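Tailspike protein (Acinetobacter phage vB_ApiP_P1, PDB 6E1R) forms a trimeric tailspike, a hydrolase that probably binds and cleaves surface polysaccharide of its Acinetobacter host during infection. Local coordinates at the interface of chains A and B. Coordinates in Å, arbitrary orientation; residue numbers count along the deposited sequence, not the author numbering. Chains: chain A/B, Tailspike protein.

Contact 1 and contact 2 lie along the same A–B interface, with the centres of their C-alpha atoms about 19 Å apart. They have no residue in common, but they are joined through the chain: strand 417-420, which carries the arginine of contact 2, runs on almost directly into strand 422-425 of contact 1. The two illustrate different ways of holding a trimer together. Contact 2 packs side chains between neighbouring strand-rich bodies, whereas contact 1 pairs backbone strands of different subunits in the connection toward the C-terminal domain. Together they probably hold the subunits in register across this stretch.

Contact 1: the interface of chains A and B. Residues chain A 422-425, 428; chain B 425, 428-430.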
loop_
_atom_site.group_PDB
_atom_site.type_symbol
_atom_site.label_atom_id
_atom_site.label_comp_id
_atom_site.label_asym_id
_atom_site.label_seq_id
_atom_site.Cartn_x
_atom_site.Cartn_y
_atom_site.Cartn_z
ATOM N N ALA A 422 16.012 -23.065 2.543
ATOM C CA ALA A 422 16.360 -23.477 3.895
ATOM C C ALA A 422 15.204 -23.117 4.815
ATOM O O ALA A 422 14.415 -22.216 4.522
ATOM C CB ALA A 422 17.659 -22.821 4.369
ATOM N N ALA A 423 15.111 -23.838 5.930
ATOM C CA ALA A 423 14.056 -23.579 6.898
ATOM C C ALA A 423 14.394 -24.259 8.215
ATOM O O ALA A 423 14.901 -25.383 8.228
ATOM C CB ALA A 423 12.693 -24.068 6.394
ATOM N N LYS A 424 14.114 -23.565 9.314
ATOM C CA LYS A 424 14.217 -24.120 10.659
ATOM C C LYS A 424 12.834 -24.049 11.291
ATOM O O LYS A 424 12.345 -22.959 11.607
ATOM C CB LYS A 424 15.242 -23.367 11.505
ATOM C CG LYS A 424 15.305 -23.853 12.946
ATOM C CD LYS A 424 16.440 -23.204 13.720
ATOM C CE LYS A 424 16.139 -21.748 14.031
ATOM N NZ LYS A 424 17.218 -21.128 14.849
ATOM N N ILE A 425 12.207 -25.205 11.473
ATOM C CA ILE A 425 10.872 -25.302 12.051
ATOM C C ILE A 425 10.994 -26.082 13.350
ATOM O O ILE A 425 11.433 -27.238 13.346
ATOM C CB ILE A 425 9.881 -25.978 11.090
ATOM C CG1 ILE A 425 9.836 -25.229 9.757
ATOM C CG2 ILE A 425 8.497 -26.040 11.714
ATOM C CD1 ILE A 425 9.008 -25.920 8.701
ATOM N N LEU A 428 7.345 -29.433 13.592
ATOM C CA LEU A 428 6.843 -29.699 12.251
ATOM C C LEU A 428 5.896 -30.890 12.284
ATOM O O LEU A 428 6.209 -31.921 12.887
ATOM C CB LEU A 428 7.992 -29.974 11.280
ATOM C CG LEU A 428 7.586 -30.420 9.873
ATOM C CD1 LEU A 428 6.842 -29.310 9.142
ATOM C CD2 LEU A 428 8.804 -30.864 9.088
ATOM N N ILE B 425 11.460 -27.875 0.674
ATOM C CA ILE B 425 12.502 -27.195 1.434
ATOM C C ILE B 425 13.801 -27.956 1.219
ATOM O O ILE B 425 13.892 -29.145 1.548
ATOM C CB ILE B 425 12.153 -27.104 2.926
ATOM C CG1 ILE B 425 10.811 -26.391 3.112
ATOM C CG2 ILE B 425 13.257 -26.388 3.686
ATOM C CD1 ILE B 425 10.309 -26.393 4.537
ATOM N N LEU B 428 16.156 -28.500 5.553
ATOM C CA LEU B 428 15.194 -28.355 6.637
ATOM C C LEU B 428 15.834 -28.771 7.952
ATOM O O LEU B 428 16.490 -29.816 8.026
ATOM C CB LEU B 428 13.942 -29.193 6.369
ATOM C CG LEU B 428 12.912 -29.259 7.495
ATOM C CD1 LEU B 428 12.298 -27.892 7.753
ATOM C CD2 LEU B 428 11.840 -30.280 7.159
ATOM N N THR B 429 15.638 -27.956 8.986
ATOM C CA THR B 429 16.120 -28.240 10.336
ATOM C C THR B 429 14.906 -28.328 11.255
ATOM O O THR B 429 14.330 -27.304 11.635
ATOM C CB THR B 429 17.100 -27.170 10.812
ATOM O OG1 THR B 429 18.226 -27.123 9.927
ATOM C CG2 THR B 429 17.582 -27.476 12.220
ATOM N N SER B 430 14.519 -29.551 11.610
ATOM C CA SER B 430 13.365 -29.766 12.479
ATOM C C SER B 430 13.581 -31.068 13.236
ATOM O O SER B 430 13.520 -32.149 12.643
ATOM C CB SER B 430 12.069 -29.809 11.675
ATOM O OG SER B 430 10.948 -29.926 12.534
#
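A:Ala423 and A:Ile425 meet B:Leu428, B:Thr429 and B:Ser430 in an intersubunit parallel beta pairing of the kind that intertwines the chains of trimeric phage tailspikes. Strand 422-425 of chain A runs beside strand 428-429 of chain B, with A:Ala423 bridged to B:Leu428 and A:Lys424 to B:Thr429.

Backbone hydrogen bonds clamp B:Thr429 on both of its polar backbone atoms. Its amide N donates to the carbonyl O of A:Ala423 at 2.8 Å, and its own O accepts from the amide N of A:Ile425 at 3.0 Å. A side chain then takes over where the regular pairing stops. The hydroxyl OG of B:Ser430 donates to the backbone O of A:Ile425 at 2.8 Å, approaching from a position tilted 32° off the carbonyl plane. With OG anti to its own backbone N (chi1 -176°), the serine hydroxyl reaches across to the neighbouring strand and adds a side-chain bond just beyond the paired residues.

Apolar packing fills one side of the paired strands. The methyl CB of A:Ala423 rests against B:Ile425, touching the branch methyl CG2 at 3.6 Å and the chain tip CD1 at 3.8 Å, so two methyls of the isoleucine lie against one small side chain. CG2, anti to the backbone N (chi1 -57°), is directed at A:Ala423. Farther along, A:Ile425 and B:Leu428 cross obliquely. Methyl CD1 of B:Leu428 lies between A:Ala423 and A:Ile425, 4.0 Å from the isoleucine tip CD1. The other methyl of B:Leu428 turns to its counterpart in chain A: the CD2 atoms of A:Leu428 and B:Leu428 meet tip to tip at 3.6 Å, so equivalent leucines of two subunits touch, which suggests that they lie near the trimer axis. A:Lys424 lies alongside B:Thr429 and contributes chiefly through its backbone and the first part of its chain.

Contact 2: the interface of chains A and B. Residues chain A 361, 389-390, 414; chain B 331, 359, 386, 417-418.
A:Ile389 packs against B:Ile359, B:Glu386 and B:Arg418 in a mainly side-chain interface that fastens neighbouring subunits of the tailspike trimer through van der Waals contact, with polar bonds kept inside chain B. The isoleucine divides its branches among these partners. Its CG1 sits between the backbone N and the carbonyl carbon (chi1 48°), and the chain beyond it ends at CD1, which meets CD1 of B:Ile359 tip to tip at 3.7 Å, the two side chains crossing at about a right angle. Branch methyl CG2 lies over one face of the B:Arg418 guanidinium, toward its rim and 3.7 Å from CZ. The carboxylate OE2 of B:Glu386 comes to 3.3 Å from both CB and CG2 of A:Ile389, a packing contact without a hydrogen bond.

That guanidinium is held from within its own chain. NH1 and NH2 both donate in its plane to the backbone O of B:Glu386, and NH1 also bonds B:Ser417 O at 3.0 Å. The bent chain of B:Glu386 (chi2 66°) brings OE2 to 3.5 Å from B:Arg418 NH1, a loose salt bridge.

Elsewhere the amide of A:Asn414 lies across the arginine chain, CG being 3.5 Å from the methylene CD. A:Ala390 CB presses on B:Leu331 CB at 3.7 Å and on B:Glu386 CG. The internal bonds of the arginine and glutamate probably steady the surface on which the neighbouring subunit seats.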
loop_
_atom_site.group_PDB
_atom_site.type_symbol
_atom_site.label_atom_id
_atom_site.label_comp_id
_atom_site.label_asym_id
_atom_site.label_seq_id
_atom_site.Cartn_x
_atom_site.Cartn_y
_atom_site.Cartn_z
ATOM N N GLU A 361 -5.029 -10.493 3.559
ATOM C CA GLU A 361 -4.046 -10.068 4.551
ATOM C C GLU A 361 -4.740 -9.188 5.584
ATOM O O GLU A 361 -5.025 -8.016 5.324
ATOM C CB GLU A 361 -2.895 -9.337 3.868
ATOM C CG GLU A 361 -1.705 -9.055 4.758
ATOM C CD GLU A 361 -0.627 -8.282 4.029
ATOM O OE1 GLU A 361 0.139 -8.903 3.262
ATOM O OE2 GLU A 361 -0.560 -7.049 4.204
ATOM N N ILE A 389 -3.348 -14.640 5.933
ATOM C CA ILE A 389 -2.721 -14.400 7.227
ATOM C C ILE A 389 -3.517 -13.358 8.002
ATOM O O ILE A 389 -3.993 -12.371 7.431
ATOM C CB ILE A 389 -1.253 -13.952 7.072
ATOM C CG1 ILE A 389 -1.136 -12.842 6.024
ATOM C CG2 ILE A 389 -0.368 -15.140 6.720
ATOM C CD1 ILE A 389 0.266 -12.289 5.875
ATOM N N ALA A 390 -3.662 -13.593 9.309
ATOM C CA ALA A 390 -4.246 -12.634 10.247
ATOM C C ALA A 390 -5.667 -12.229 9.862
ATOM O O ALA A 390 -6.117 -11.128 10.182
ATOM C CB ALA A 390 -3.359 -11.394 10.391
ATOM N N ASN A 414 -2.395 -21.488 5.523
ATOM C CA ASN A 414 -2.123 -20.107 5.140
ATOM C C ASN A 414 -1.981 -19.971 3.631
ATOM O O ASN A 414 -2.339 -18.932 3.066
ATOM C CB ASN A 414 -0.861 -19.598 5.835
ATOM C CG ASN A 414 -1.003 -19.549 7.340
ATOM O OD1 ASN A 414 -0.565 -20.455 8.047
ATOM N ND2 ASN A 414 -1.624 -18.487 7.840
ATOM N N LEU B 331 -4.936 -7.433 12.786
ATOM C CA LEU B 331 -3.578 -7.243 12.305
ATOM C C LEU B 331 -3.195 -5.775 12.401
ATOM O O LEU B 331 -3.982 -4.895 12.043
ATOM C CB LEU B 331 -3.434 -7.721 10.856
ATOM C CG LEU B 331 -2.127 -7.350 10.154
ATOM C CD1 LEU B 331 -0.954 -8.016 10.849
ATOM C CD2 LEU B 331 -2.173 -7.721 8.679
ATOM N N ILE B 359 2.735 -7.499 11.812
ATOM C CA ILE B 359 3.587 -7.735 10.653
ATOM C C ILE B 359 4.570 -6.579 10.555
ATOM O O ILE B 359 4.161 -5.413 10.484
ATOM C CB ILE B 359 2.778 -7.870 9.354
ATOM C CG1 ILE B 359 2.023 -9.198 9.320
ATOM C CG2 ILE B 359 3.699 -7.766 8.147
ATOM C CD1 ILE B 359 1.224 -9.404 8.052
ATOM N N GLU B 386 2.757 -12.214 13.262
ATOM C CA GLU B 386 2.222 -12.896 12.090
ATOM C C GLU B 386 3.277 -13.041 11.002
ATOM O O GLU B 386 3.274 -14.036 10.267
ATOM C CB GLU B 386 0.998 -12.152 11.555
ATOM C CG GLU B 386 0.259 -12.877 10.435
ATOM C CD GLU B 386 -0.382 -14.178 10.889
ATOM O OE1 GLU B 386 -0.760 -14.278 12.076
ATOM O OE2 GLU B 386 -0.513 -15.102 10.057
ATOM N N SER B 417 3.692 -19.573 13.318
ATOM C CA SER B 417 3.248 -20.794 12.664
ATOM C C SER B 417 2.777 -20.490 11.249
ATOM O O SER B 417 2.294 -19.393 10.957
ATOM C CB SER B 417 2.125 -21.478 13.454
ATOM O OG SER B 417 0.959 -20.675 13.481
ATOM N N ARG B 418 2.926 -21.485 10.375
ATOM C CA ARG B 418 2.422 -21.445 9.009
ATOM C C ARG B 418 1.970 -22.842 8.618
ATOM O O ARG B 418 2.633 -23.827 8.945
ATOM C CB ARG B 418 3.483 -20.947 8.020
ATOM C CG ARG B 418 3.690 -19.447 8.018
ATOM C CD ARG B 418 2.436 -18.715 7.569
ATOM N NE ARG B 418 2.696 -17.298 7.334
ATOM C CZ ARG B 418 2.721 -16.376 8.291
ATOM N NH1 ARG B 418 2.498 -16.719 9.552
ATOM N NH2 ARG B 418 2.970 -15.109 7.986
#